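Polyisoprenyl-teichoic acid--peptidoglycan teichoic acid transferase TagV (Bacillus subtilis, PDB 6UF3) belongs to the LytR-CpsA-Psr family, whose members share an alpha/beta fold built on a central mixed beta sheet flanked by helices. Local coordinates at residues A[89-94]-A[196-201]; A[8-13]-A[29-34]; A[144-149]-A[161-166]; A[40-45]-A[167-172]. One frame throughout, in Å; residues are numbered along the deposited sequence.

In the fold
Three of the four contacts lie on one mixed sheet; contact 3 joins two helices beside it. Contact 2 (8-13 with 29-34) pairs two inner strands, and its centre is about 5 Å from that of the chain; contact 1 (89-94 with 196-201) lies about 9 Å from contact 2, centre to centre, toward the edge, and contact 4 (40-45 with 167-172) about 8 Å from it, bringing in helix 158-177. That helix also serves contact 3 (144-149 with 161-166), whose centre is about 12 Å from that of contact 4 and about 20 Å from that of contact 1. Along the chain contact 2 closes first; contacts 1 and 4 interlock, their segments alternating, and contact 3 nests inside both.

Contact 1 (A[89-94]-A[196-201])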
loop_
_atom_site.group_PDB
_atom_site.type_symbol
_atom_site.label_atom_id
_atom_site.label_comp_id
_atom_site.label_asym_id
_atom_site.label_seq_id
_atom_site.Cartn_x
_atom_site.Cartn_y
_atom_site.Cartn_z
ATOM N N ASP A 89 1.479 3.284 -12.877
ATOM C CA ASP A 89 2.624 2.928 -13.704
ATOM C C ASP A 89 3.362 1.704 -13.174
ATOM O O ASP A 89 3.798 0.851 -13.958
ATOM C CB ASP A 89 3.569 4.135 -13.799
ATOM C CG ASP A 89 2.860 5.368 -14.334
ATOM O OD1 ASP A 89 2.509 5.385 -15.537
ATOM O OD2 ASP A 89 2.606 6.298 -13.546
ATOM N N LYS A 90 3.529 1.612 -11.857
ATOM C CA LYS A 90 4.310 0.556 -11.227
ATOM C C LYS A 90 3.461 -0.143 -10.182
ATOM O O LYS A 90 2.554 0.452 -9.595
ATOM C CB LYS A 90 5.592 1.111 -10.546
ATOM C CG LYS A 90 6.549 1.777 -11.504
ATOM C CD LYS A 90 7.116 0.750 -12.499
ATOM C CE LYS A 90 8.276 1.338 -13.284
ATOM N NZ LYS A 90 8.927 0.382 -14.229
ATOM N N TYR A 91 3.773 -1.412 -9.936
ATOM C CA TYR A 91 3.089 -2.176 -8.907
ATOM C C TYR A 91 4.114 -2.942 -8.087
ATOM O O TYR A 91 5.188 -3.311 -8.573
ATOM C CB TYR A 91 2.036 -3.156 -9.496
ATOM C CG TYR A 91 2.619 -4.164 -10.453
ATOM C CD1 TYR A 91 3.138 -5.370 -10.000
ATOM C CD2 TYR A 91 2.668 -3.898 -11.812
ATOM C CE1 TYR A 91 3.690 -6.283 -10.879
ATOM C CE2 TYR A 91 3.209 -4.807 -12.696
ATOM C CZ TYR A 91 3.722 -5.986 -12.224
ATOM O OH TYR A 91 4.264 -6.875 -13.115
ATOM N N VAL A 92 3.762 -3.155 -6.825
ATOM C CA VAL A 92 4.515 -3.989 -5.897
ATOM C C VAL A 92 3.496 -4.859 -5.179
ATOM O O VAL A 92 2.577 -4.329 -4.550
ATOM C CB VAL A 92 5.302 -3.152 -4.875
ATOM C CG1 VAL A 92 5.955 -4.064 -3.836
ATOM C CG2 VAL A 92 6.337 -2.283 -5.575
ATOM N N THR A 93 3.635 -6.176 -5.273
ATOM C CA THR A 93 2.769 -7.095 -4.544
ATOM C C THR A 93 3.611 -7.855 -3.532
ATOM O O THR A 93 4.723 -8.292 -3.849
ATOM C CB THR A 93 2.066 -8.098 -5.472
ATOM O OG1 THR A 93 1.420 -7.411 -6.549
ATOM C CG2 THR A 93 1.013 -8.897 -4.702
ATOM N N VAL A 94 3.086 -8.022 -2.322
ATOM C CA VAL A 94 3.783 -8.817 -1.318
ATOM C C VAL A 94 2.774 -9.664 -0.550
ATOM O O VAL A 94 1.690 -9.184 -0.195
ATOM C CB VAL A 94 4.628 -7.911 -0.396
ATOM C CG1 VAL A 94 3.777 -7.134 0.626
ATOM C CG2 VAL A 94 5.707 -8.698 0.250
ATOM N N GLU A 196 6.574 -9.321 -5.982
ATOM C CA GLU A 196 6.194 -9.254 -7.385
ATOM C C GLU A 196 6.152 -7.783 -7.787
ATOM O O GLU A 196 5.449 -6.990 -7.153
ATOM C CB GLU A 196 4.841 -9.925 -7.601
ATOM C CG GLU A 196 4.524 -10.237 -9.038
ATOM C CD GLU A 196 3.145 -10.839 -9.194
ATOM O OE1 GLU A 196 2.311 -10.658 -8.282
ATOM O OE2 GLU A 196 2.900 -11.493 -10.225
ATOM N N THR A 197 6.907 -7.413 -8.823
ATOM C CA THR A 197 7.000 -5.993 -9.160
ATOM C C THR A 197 7.542 -5.805 -10.571
ATOM O O THR A 197 8.274 -6.653 -11.091
ATOM C CB THR A 197 7.895 -5.247 -8.169
ATOM O OG1 THR A 197 7.854 -3.835 -8.435
ATOM C CG2 THR A 197 9.345 -5.740 -8.277
ATOM N N ASN A 198 7.178 -4.671 -11.175
ATOM C CA ASN A 198 7.778 -4.224 -12.423
ATOM C C ASN A 198 8.718 -3.041 -12.215
ATOM O O ASN A 198 9.077 -2.368 -13.184
ATOM C CB ASN A 198 6.705 -3.873 -13.459
ATOM C CG ASN A 198 5.909 -2.635 -13.094
ATOM O OD1 ASN A 198 5.766 -2.287 -11.922
ATOM N ND2 ASN A 198 5.354 -1.976 -14.107
ATOM N N ILE A 199 9.121 -2.782 -10.973
ATOM C CA ILE A 199 10.180 -1.827 -10.674
ATOM C C ILE A 199 11.500 -2.571 -10.770
ATOM O O ILE A 199 11.677 -3.604 -10.122
ATOM C CB ILE A 199 10.006 -1.212 -9.279
ATOM C CG1 ILE A 199 8.645 -0.522 -9.171
ATOM C CG2 ILE A 199 11.160 -0.233 -8.979
ATOM C CD1 ILE A 199 8.400 0.066 -7.776
ATOM N N ARG A 200 12.419 -2.053 -11.575
ATOM C CA ARG A 200 13.724 -2.669 -11.742
ATOM C C ARG A 200 14.675 -2.166 -10.669
ATOM O O ARG A 200 14.443 -1.137 -10.037
ATOM C CB ARG A 200 14.291 -2.377 -13.128
ATOM C CG ARG A 200 13.839 -3.367 -14.179
ATOM C CD ARG A 200 13.332 -2.665 -15.418
ATOM N NE ARG A 200 12.864 -3.619 -16.420
ATOM C CZ ARG A 200 12.898 -3.407 -17.732
ATOM N NH1 ARG A 200 12.450 -4.335 -18.569
ATOM N NH2 ARG A 200 13.380 -2.265 -18.206
ATOM N N ILE A 201 15.739 -2.934 -10.446
ATOM C CA ILE A 201 16.723 -2.548 -9.438
ATOM C C ILE A 201 17.292 -1.169 -9.748
ATOM O O ILE A 201 17.397 -0.312 -8.861
ATOM C CB ILE A 201 17.823 -3.616 -9.341
ATOM C CG1 ILE A 201 17.288 -4.859 -8.628
ATOM C CG2 ILE A 201 19.054 -3.053 -8.642
ATOM C CD1 ILE A 201 16.810 -4.603 -7.211
#
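With CG of N198 turned between its own backbone N and carbonyl carbon (chi1 69°), and CG of Y91 placed likewise (chi1 59°), the amide and the ring stack with their planes only 14° apart. OD1 of N198 rides 3.5 Å above the ring plane, offset toward the rim. The same amide grips the backbone of 89-94 in two places: OD1 accepts from Y91 N at 2.9 Å, the donor tilted from the carbonyl plane, while ND2 gives a nearly straight bond of 3.2 Å to a lone pair of D89 O. K90 runs its bent chain across N198 to bond N198 O through NZ at 2.9 Å, and NZ also has a salt bridge to E203. Further along, T197 OG1 donates to Y91 O at 2.7 Å and accepts from I199 N, closing an ST turn. V92 CG2 packs on CD1 of I199 at 3.8 Å. Beyond, T93 and E196 form an antiparallel hydrogen-bonded pair, T93 N reaching E196 O at 2.7 Å; OG1 of T93 is buried here without a polar partner. This is a short antiparallel edge strand of a mixed sheet, where side chains take over the backbone pairing just ahead of helix 201-210.

Contact 2 (A[8-13]-A[29-34]); sequences ILFMGI and IVVTLD
F10, V31, I8 and L33 form the apolar centre, all on one face of the strand pair. CE1 of F10 meets CG2 of V31 at 3.8 Å, and I8 from its own strand lays CG2 over one face of the phenyl ring. At the other end CD1 of I8 touches CD1 of L33, also at 3.8 Å; with CG1 of I8 anti to the carbonyl carbon (chi1 -49°), the chain is carried toward that leucine. On the reverse face CD1 of L9 meets CG2 of V30 at 3.8 Å. Working outward, the ring of F10 turns its edge to I29 O, which lies in the ring plane. That oxygen is taken by F10 N in a bond of 2.8 Å, almost straight at 174°. I29 N returns a bond to F10 O at 3.0 Å, and I8 with V31 makes a second antiparallel hydrogen-bonded pair, I8 N to V31 O being 2.8 Å. Between them L9 and V30 are the non-hydrogen-bonded pair, with V30 CA close to I8 O. This beta hairpin occupies the middle of the sheet, between strands 90-94 and 39-44, and helix 158-177 covers the face of F10, I29 and V31 through L168.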
loop_
_atom_site.group_PDB
_atom_site.type_symbol
_atom_site.label_atom_id
_atom_site.label_comp_id
_atom_site.label_asym_id
_atom_site.label_seq_id
_atom_site.Cartn_x
_atom_site.Cartn_y
_atom_site.Cartn_z
ATOM N N ILE A 8 2.790 4.340 -8.027
ATOM C CA ILE A 8 3.019 2.961 -7.596
ATOM C C ILE A 8 1.798 2.503 -6.810
ATOM O O ILE A 8 1.322 3.217 -5.923
ATOM C CB ILE A 8 4.271 2.817 -6.712
ATOM C CG1 ILE A 8 5.488 3.499 -7.333
ATOM C CG2 ILE A 8 4.554 1.324 -6.448
ATOM C CD1 ILE A 8 6.687 3.533 -6.392
ATOM N N LEU A 9 1.287 1.315 -7.133
ATOM C CA LEU A 9 0.291 0.653 -6.296
ATOM C C LEU A 9 0.975 -0.458 -5.512
ATOM O O LEU A 9 1.586 -1.360 -6.102
ATOM C CB LEU A 9 -0.859 0.073 -7.131
ATOM C CG LEU A 9 -1.847 -0.822 -6.351
ATOM C CD1 LEU A 9 -2.590 -0.053 -5.248
ATOM C CD2 LEU A 9 -2.873 -1.496 -7.305
ATOM N N PHE A 10 0.855 -0.398 -4.191
ATOM C CA PHE A 10 1.344 -1.420 -3.281
ATOM C C PHE A 10 0.170 -2.291 -2.860
ATOM O O PHE A 10 -0.820 -1.787 -2.325
ATOM C CB PHE A 10 1.985 -0.784 -2.043
ATOM C CG PHE A 10 3.255 -0.025 -2.327
ATOM C CD1 PHE A 10 3.210 1.320 -2.676
ATOM C CD2 PHE A 10 4.489 -0.651 -2.223
ATOM C CE1 PHE A 10 4.380 2.026 -2.932
ATOM C CE2 PHE A 10 5.654 0.043 -2.489
ATOM C CZ PHE A 10 5.595 1.386 -2.832
ATOM N N MET A 11 0.285 -3.592 -3.110
ATOM C CA MET A 11 -0.739 -4.581 -2.787
ATOM C C MET A 11 -0.169 -5.536 -1.749
ATOM O O MET A 11 0.895 -6.131 -1.963
ATOM C CB MET A 11 -1.173 -5.338 -4.046
ATOM C CG MET A 11 -1.952 -4.475 -5.027
ATOM S SD MET A 11 -2.048 -5.206 -6.690
ATOM C CE MET A 11 -0.432 -4.761 -7.336
ATOM N N GLY A 12 -0.851 -5.648 -0.612
ATOM C CA GLY A 12 -0.556 -6.662 0.381
ATOM C C GLY A 12 -1.641 -7.732 0.359
ATOM O O GLY A 12 -2.827 -7.414 0.440
ATOM N N ILE A 13 -1.208 -8.990 0.223
ATOM C CA ILE A 13 -2.124 -10.122 0.119
ATOM C C ILE A 13 -1.660 -11.244 1.041
ATOM O O ILE A 13 -0.541 -11.244 1.551
ATOM C CB ILE A 13 -2.245 -10.638 -1.326
ATOM C CG1 ILE A 13 -0.924 -11.259 -1.769
ATOM C CG2 ILE A 13 -2.652 -9.516 -2.277
ATOM C CD1 ILE A 13 -1.012 -11.906 -3.123
ATOM N N ILE A 29 -2.268 0.552 -1.199
ATOM C CA ILE A 29 -1.732 1.894 -0.987
ATOM C C ILE A 29 -1.176 2.420 -2.299
ATOM O O ILE A 29 -0.348 1.765 -2.934
ATOM C CB ILE A 29 -0.640 1.905 0.093
ATOM C CG1 ILE A 29 -1.193 1.382 1.419
ATOM C CG2 ILE A 29 -0.112 3.336 0.261
ATOM C CD1 ILE A 29 -0.132 1.052 2.462
ATOM N N VAL A 30 -1.602 3.617 -2.690
ATOM C CA VAL A 30 -1.113 4.282 -3.890
ATOM C C VAL A 30 -0.170 5.399 -3.466
ATOM O O VAL A 30 -0.497 6.184 -2.570
ATOM C CB VAL A 30 -2.276 4.846 -4.719
ATOM C CG1 VAL A 30 -1.767 5.734 -5.836
ATOM C CG2 VAL A 30 -3.085 3.674 -5.299
ATOM N N VAL A 31 0.998 5.462 -4.102
ATOM C CA VAL A 31 1.935 6.572 -3.922
ATOM C C VAL A 31 2.134 7.223 -5.281
ATOM O O VAL A 31 2.354 6.525 -6.276
ATOM C CB VAL A 31 3.278 6.092 -3.339
ATOM C CG1 VAL A 31 4.297 7.244 -3.291
ATOM C CG2 VAL A 31 3.076 5.494 -1.957
ATOM N N THR A 32 2.036 8.551 -5.340
ATOM C CA THR A 32 2.379 9.281 -6.552
ATOM C C THR A 32 3.667 10.064 -6.300
ATOM O O THR A 32 3.902 10.544 -5.191
ATOM C CB THR A 32 1.244 10.208 -7.022
ATOM O OG1 THR A 32 0.859 11.098 -5.969
ATOM C CG2 THR A 32 0.010 9.387 -7.415
ATOM N N LEU A 33 4.510 10.147 -7.317
ATOM C CA LEU A 33 5.843 10.727 -7.178
ATOM C C LEU A 33 6.070 11.748 -8.281
ATOM O O LEU A 33 5.740 11.512 -9.451
ATOM C CB LEU A 33 6.930 9.633 -7.230
ATOM C CG LEU A 33 6.914 8.532 -6.160
ATOM C CD1 LEU A 33 6.081 7.321 -6.617
ATOM C CD2 LEU A 33 8.319 8.085 -5.823
ATOM N N ASP A 34 6.627 12.903 -7.897
ATOM C CA ASP A 34 7.063 13.920 -8.846
ATOM C C ASP A 34 8.560 14.067 -8.612
ATOM O O ASP A 34 8.994 14.861 -7.749
ATOM C CB ASP A 34 6.306 15.232 -8.639
ATOM C CG ASP A 34 6.655 16.282 -9.675
ATOM O OD1 ASP A 34 7.498 16.013 -10.557
ATOM O OD2 ASP A 34 6.089 17.393 -9.595
#

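Contact 3 (A[144-149]-A[161-166])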
loop_
_atom_site.group_PDB
_atom_site.type_symbol
_atom_site.label_atom_id
_atom_site.label_comp_id
_atom_site.label_asym_id
_atom_site.label_seq_id
_atom_site.Cartn_x
_atom_site.Cartn_y
_atom_site.Cartn_z
ATOM N N LEU A 144 4.551 -8.015 10.701
ATOM C CA LEU A 144 3.357 -8.642 10.131
ATOM C C LEU A 144 2.218 -8.658 11.138
ATOM O O LEU A 144 1.078 -8.299 10.806
ATOM C CB LEU A 144 3.677 -10.063 9.666
ATOM C CG LEU A 144 2.494 -10.800 9.024
ATOM C CD1 LEU A 144 2.075 -10.057 7.768
ATOM C CD2 LEU A 144 2.820 -12.258 8.714
ATOM N N ALA A 145 2.502 -9.085 12.376
ATOM C CA ALA A 145 1.455 -9.096 13.395
ATOM C C ALA A 145 0.921 -7.690 13.646
ATOM O O ALA A 145 -0.283 -7.502 13.863
ATOM C CB ALA A 145 1.974 -9.715 14.694
ATOM N N TYR A 146 1.810 -6.694 13.630
ATOM C CA TYR A 146 1.403 -5.300 13.765
ATOM C C TYR A 146 0.449 -4.894 12.647
ATOM O O TYR A 146 -0.570 -4.236 12.897
ATOM C CB TYR A 146 2.653 -4.414 13.764
ATOM C CG TYR A 146 2.424 -2.964 14.122
ATOM C CD1 TYR A 146 2.175 -2.586 15.432
ATOM C CD2 TYR A 146 2.473 -1.971 13.144
ATOM C CE1 TYR A 146 1.983 -1.259 15.767
ATOM C CE2 TYR A 146 2.276 -0.636 13.468
ATOM C CZ TYR A 146 2.032 -0.290 14.782
ATOM O OH TYR A 146 1.833 1.023 15.128
ATOM N N ALA A 147 0.764 -5.288 11.408
ATOM C CA ALA A 147 -0.068 -4.922 10.265
ATOM C C ALA A 147 -1.408 -5.634 10.286
ATOM O O ALA A 147 -2.398 -5.092 9.782
ATOM C CB ALA A 147 0.653 -5.241 8.955
ATOM N N ARG A 148 -1.464 -6.834 10.867
ATOM C CA ARG A 148 -2.664 -7.664 10.789
ATOM C C ARG A 148 -3.648 -7.434 11.928
ATOM O O ARG A 148 -4.815 -7.826 11.798
ATOM C CB ARG A 148 -2.283 -9.147 10.763
ATOM C CG ARG A 148 -1.614 -9.596 9.478
ATOM C CD ARG A 148 -1.152 -11.043 9.575
ATOM N NE ARG A 148 -2.266 -11.991 9.528
ATOM C CZ ARG A 148 -2.185 -13.252 9.937
ATOM N NH1 ARG A 148 -1.044 -13.718 10.434
ATOM N NH2 ARG A 148 -3.246 -14.044 9.858
ATOM N N MET A 149 -3.218 -6.817 13.029
ATOM C CA MET A 149 -4.074 -6.706 14.203
ATOM C C MET A 149 -5.379 -5.995 13.866
ATOM O O MET A 149 -5.392 -5.004 13.129
ATOM C CB MET A 149 -3.351 -5.960 15.324
ATOM C CG MET A 149 -4.122 -5.931 16.634
ATOM S SD MET A 149 -5.202 -4.494 16.796
ATOM C CE MET A 149 -3.999 -3.227 17.201
ATOM N N ASN A 161 -5.331 0.116 8.218
ATOM C CA ASN A 161 -4.786 0.961 7.158
ATOM C C ASN A 161 -3.799 1.973 7.720
ATOM O O ASN A 161 -2.779 2.280 7.086
ATOM C CB ASN A 161 -5.918 1.677 6.421
ATOM C CG ASN A 161 -6.492 0.845 5.297
ATOM O OD1 ASN A 161 -6.464 1.245 4.135
ATOM N ND2 ASN A 161 -7.007 -0.328 5.637
ATOM N N ASP A 162 -4.085 2.496 8.914
ATOM C CA ASP A 162 -3.167 3.438 9.541
ATOM C C ASP A 162 -1.818 2.784 9.801
ATOM O O ASP A 162 -0.768 3.340 9.460
ATOM C CB ASP A 162 -3.767 3.974 10.837
ATOM C CG ASP A 162 -3.083 5.234 11.312
ATOM O OD1 ASP A 162 -1.907 5.157 11.725
ATOM O OD2 ASP A 162 -3.720 6.305 11.268
ATOM N N ARG A 163 -1.830 1.588 10.396
ATOM C CA ARG A 163 -0.576 0.892 10.678
ATOM C C ARG A 163 0.154 0.474 9.404
ATOM O O ARG A 163 1.393 0.490 9.366
ATOM C CB ARG A 163 -0.841 -0.318 11.578
ATOM C CG ARG A 163 -1.116 0.064 13.028
ATOM C CD ARG A 163 -1.461 -1.141 13.884
ATOM N NE ARG A 163 -2.895 -1.228 14.146
ATOM C CZ ARG A 163 -3.706 -2.131 13.600
ATOM N NH1 ARG A 163 -3.228 -3.039 12.755
ATOM N NH2 ARG A 163 -4.998 -2.130 13.902
ATOM N N GLN A 164 -0.583 0.102 8.353
ATOM C CA GLN A 164 0.055 -0.204 7.077
ATOM C C GLN A 164 0.772 1.019 6.513
ATOM O O GLN A 164 1.911 0.922 6.033
ATOM C CB GLN A 164 -0.987 -0.730 6.081
ATOM C CG GLN A 164 -1.509 -2.117 6.423
ATOM C CD GLN A 164 -2.871 -2.408 5.808
ATOM O OE1 GLN A 164 -3.325 -1.711 4.899
ATOM N NE2 GLN A 164 -3.536 -3.431 6.322
ATOM N N LYS A 165 0.120 2.184 6.553
ATOM C CA LYS A 165 0.790 3.381 6.063
ATOM C C LYS A 165 1.990 3.718 6.934
ATOM O O LYS A 165 3.013 4.188 6.431
ATOM C CB LYS A 165 -0.191 4.548 5.992
ATOM C CG LYS A 165 -1.056 4.512 4.727
ATOM C CD LYS A 165 -1.922 5.757 4.602
ATOM C CE LYS A 165 -3.065 5.731 5.612
ATOM N NZ LYS A 165 -3.902 6.969 5.556
ATOM N N GLN A 166 1.884 3.475 8.243
ATOM C CA GLN A 166 3.035 3.666 9.132
ATOM C C GLN A 166 4.228 2.812 8.709
ATOM O O GLN A 166 5.381 3.275 8.713
ATOM C CB GLN A 166 2.630 3.322 10.563
ATOM C CG GLN A 166 2.958 4.358 11.596
ATOM C CD GLN A 166 2.504 3.934 12.976
ATOM O OE1 GLN A 166 1.758 2.964 13.126
ATOM N NE2 GLN A 166 2.960 4.649 13.992
#
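The axes of helical segments 144-148 and 161-166 approach to 8.8 Å, with N-to-C directions 144° apart, A147 and Q164 bringing their CA atoms nearest. The principal side chain is R163, which lies over the ring of Y146: its CD stands 3.8 Å from the centroid of the Y146 ring, a CH-pi contact over the face, and its CG comes within 3.5 Å of Y146 CE2. A bend at chi3 (-103°) then turns the guanidinium steeply to the ring, 77° between planes, and sends NH1 and NH2 to the C-terminal end of helix 140-148. There NH1 donates to both Y146 O and M149 O, each at 2.9 Å and each tilted from the guanidinium plane, while NH2 adds a weak bond to M149 O. One charged group thus meets two carbonyls at a helix C-terminus, and such a partner would probably be favoured by the helix dipole. CE of M149 lies over one face of the guanidinium. At the far rim of the ring, Y146 OH donates to Q166 OE1 at 2.8 Å, and Q166 NE2 is held in turn by D112 O. Strand 117-119 and helix 96-105 pack against helix 140-148, while helix 158-177 leans on strand 39-44 through K165.

Contact 4 (A[40-45]-A[167-172])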
loop_
_atom_site.group_PDB
_atom_site.type_symbol
_atom_site.label_atom_id
_atom_site.label_comp_id
_atom_site.label_asym_id
_atom_site.label_seq_id
_atom_site.Cartn_x
_atom_site.Cartn_y
_atom_site.Cartn_z
ATOM N N MET A 40 6.056 13.631 -3.021
ATOM C CA MET A 40 5.261 12.404 -2.952
ATOM C C MET A 40 3.886 12.675 -2.357
ATOM O O MET A 40 3.725 13.517 -1.474
ATOM C CB MET A 40 5.904 11.325 -2.065
ATOM C CG MET A 40 7.163 10.681 -2.578
ATOM S SD MET A 40 7.486 9.188 -1.598
ATOM C CE MET A 40 9.268 9.086 -1.794
ATOM N N LYS A 41 2.901 11.889 -2.803
ATOM C CA LYS A 41 1.591 11.838 -2.170
ATOM C C LYS A 41 1.243 10.378 -1.922
ATOM O O LYS A 41 1.770 9.490 -2.597
ATOM C CB LYS A 41 0.512 12.507 -3.028
ATOM C CG LYS A 41 0.863 13.943 -3.367
ATOM C CD LYS A 41 -0.337 14.750 -3.857
ATOM C CE LYS A 41 0.092 16.129 -4.300
ATOM N NZ LYS A 41 0.596 16.977 -3.181
ATOM N N MET A 42 0.386 10.136 -0.925
ATOM C CA MET A 42 0.057 8.773 -0.513
ATOM C C MET A 42 -1.416 8.670 -0.153
ATOM O O MET A 42 -1.973 9.578 0.462
ATOM C CB MET A 42 0.918 8.316 0.688
ATOM C CG MET A 42 0.631 6.857 1.116
ATOM S SD MET A 42 1.574 6.273 2.540
ATOM C CE MET A 42 3.249 6.427 1.918
ATOM N N LEU A 43 -2.035 7.546 -0.534
ATOM C CA LEU A 43 -3.447 7.308 -0.287
ATOM C C LEU A 43 -3.668 5.817 -0.054
ATOM O O LEU A 43 -3.314 5.017 -0.918
ATOM C CB LEU A 43 -4.253 7.792 -1.496
ATOM C CG LEU A 43 -5.733 7.478 -1.666
ATOM C CD1 LEU A 43 -6.567 8.382 -0.766
ATOM C CD2 LEU A 43 -6.098 7.660 -3.117
ATOM N N SER A 44 -4.236 5.430 1.096
ATOM C CA SER A 44 -4.679 4.039 1.217
ATOM C C SER A 44 -6.135 3.928 0.805
ATOM O O SER A 44 -6.901 4.883 0.909
ATOM C CB SER A 44 -4.481 3.492 2.636
ATOM O OG SER A 44 -5.210 4.226 3.601
ATOM N N ILE A 45 -6.506 2.756 0.309
ATOM C CA ILE A 45 -7.885 2.484 -0.081
ATOM C C ILE A 45 -8.433 1.392 0.830
ATOM O O ILE A 45 -7.930 0.263 0.805
ATOM C CB ILE A 45 -7.998 2.055 -1.550
ATOM C CG1 ILE A 45 -7.316 3.077 -2.474
ATOM C CG2 ILE A 45 -9.468 1.862 -1.901
ATOM C CD1 ILE A 45 -7.089 2.554 -3.913
ATOM N N ILE A 167 3.973 1.545 8.370
ATOM C CA ILE A 167 5.045 0.655 7.922
ATOM C C ILE A 167 5.674 1.185 6.637
ATOM O O ILE A 167 6.903 1.234 6.495
ATOM C CB ILE A 167 4.504 -0.775 7.740
ATOM C CG1 ILE A 167 4.214 -1.397 9.105
ATOM C CG2 ILE A 167 5.468 -1.655 6.926
ATOM C CD1 ILE A 167 3.182 -2.509 9.047
ATOM N N LEU A 168 4.833 1.571 5.668
ATOM C CA LEU A 168 5.379 2.061 4.404
ATOM C C LEU A 168 6.167 3.353 4.602
ATOM O O LEU A 168 7.217 3.548 3.981
ATOM C CB LEU A 168 4.262 2.268 3.382
ATOM C CG LEU A 168 4.663 2.713 1.975
ATOM C CD1 LEU A 168 5.656 1.756 1.339
ATOM C CD2 LEU A 168 3.378 2.815 1.119
ATOM N N ASN A 169 5.676 4.246 5.463
ATOM C CA ASN A 169 6.419 5.464 5.775
ATOM C C ASN A 169 7.771 5.130 6.381
ATOM O O ASN A 169 8.779 5.778 6.067
ATOM C CB ASN A 169 5.628 6.349 6.745
ATOM C CG ASN A 169 4.479 7.095 6.067
ATOM O OD1 ASN A 169 4.454 7.245 4.850
ATOM N ND2 ASN A 169 3.532 7.563 6.863
ATOM N N ALA A 170 7.814 4.122 7.259
ATOM C CA ALA A 170 9.087 3.757 7.880
ATOM C C ALA A 170 10.069 3.212 6.852
ATOM O O ALA A 170 11.273 3.500 6.911
ATOM C CB ALA A 170 8.844 2.742 8.997
ATOM N N LEU A 171 9.571 2.421 5.900
ATOM C CA LEU A 171 10.433 1.942 4.819
ATOM C C LEU A 171 10.951 3.099 3.968
ATOM O O LEU A 171 12.126 3.124 3.583
ATOM C CB LEU A 171 9.667 0.933 3.952
ATOM C CG LEU A 171 9.434 -0.423 4.628
ATOM C CD1 LEU A 171 8.387 -1.265 3.897
ATOM C CD2 LEU A 171 10.747 -1.200 4.781
ATOM N N ILE A 172 10.075 4.057 3.640
ATOM C CA ILE A 172 10.503 5.228 2.878
ATOM C C ILE A 172 11.582 5.990 3.632
ATOM O O ILE A 172 12.570 6.442 3.044
ATOM C CB ILE A 172 9.292 6.130 2.563
ATOM C CG1 ILE A 172 8.364 5.438 1.563
ATOM C CG2 ILE A 172 9.754 7.487 2.035
ATOM C CD1 ILE A 172 7.008 6.094 1.400
#
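The terminal methyl of M42 carries most of the contact between segments 40-45 and 167-172. Its CE lies among three side chains on one side of the helix, L168, N169 and, a turn on from L168, I172: CD2 of L168 at 3.7 Å, CD1 of I172 at 3.8 Å and OD1 of N169 at 3.3 Å. The first two are plain apolar packing; the third sets a methyl against an amide oxygen and is a van der Waals approach. M40 adds a looser touch, its CE 4.2 Å from CG2 of I172, the two side chains running antiparallel alongside one another. Behind this first shell the torsions explain the reach. M42 holds CG anti to the backbone N (chi1 -178°) and stays extended to its sulfur, then bends at chi3 (-61°) so that the methyl meets the helix. The extended reach spans much of the 11.6 Å between the axes of strand 40-44 and helical segment 167-172. The bond from I172 N to L168 O joins two residues that both point to the strand. The strand itself is fixed by its neighbours: 25-34 pairs with it on one flank and 220-222 on the other, and K41 makes a salt bridge with D220. Segment 167-172 of helix 158-177 runs roughly antiparallel to strand 40-44 on one face of the sheet, while helix 243-257 covers K41 and L43 on the opposite face.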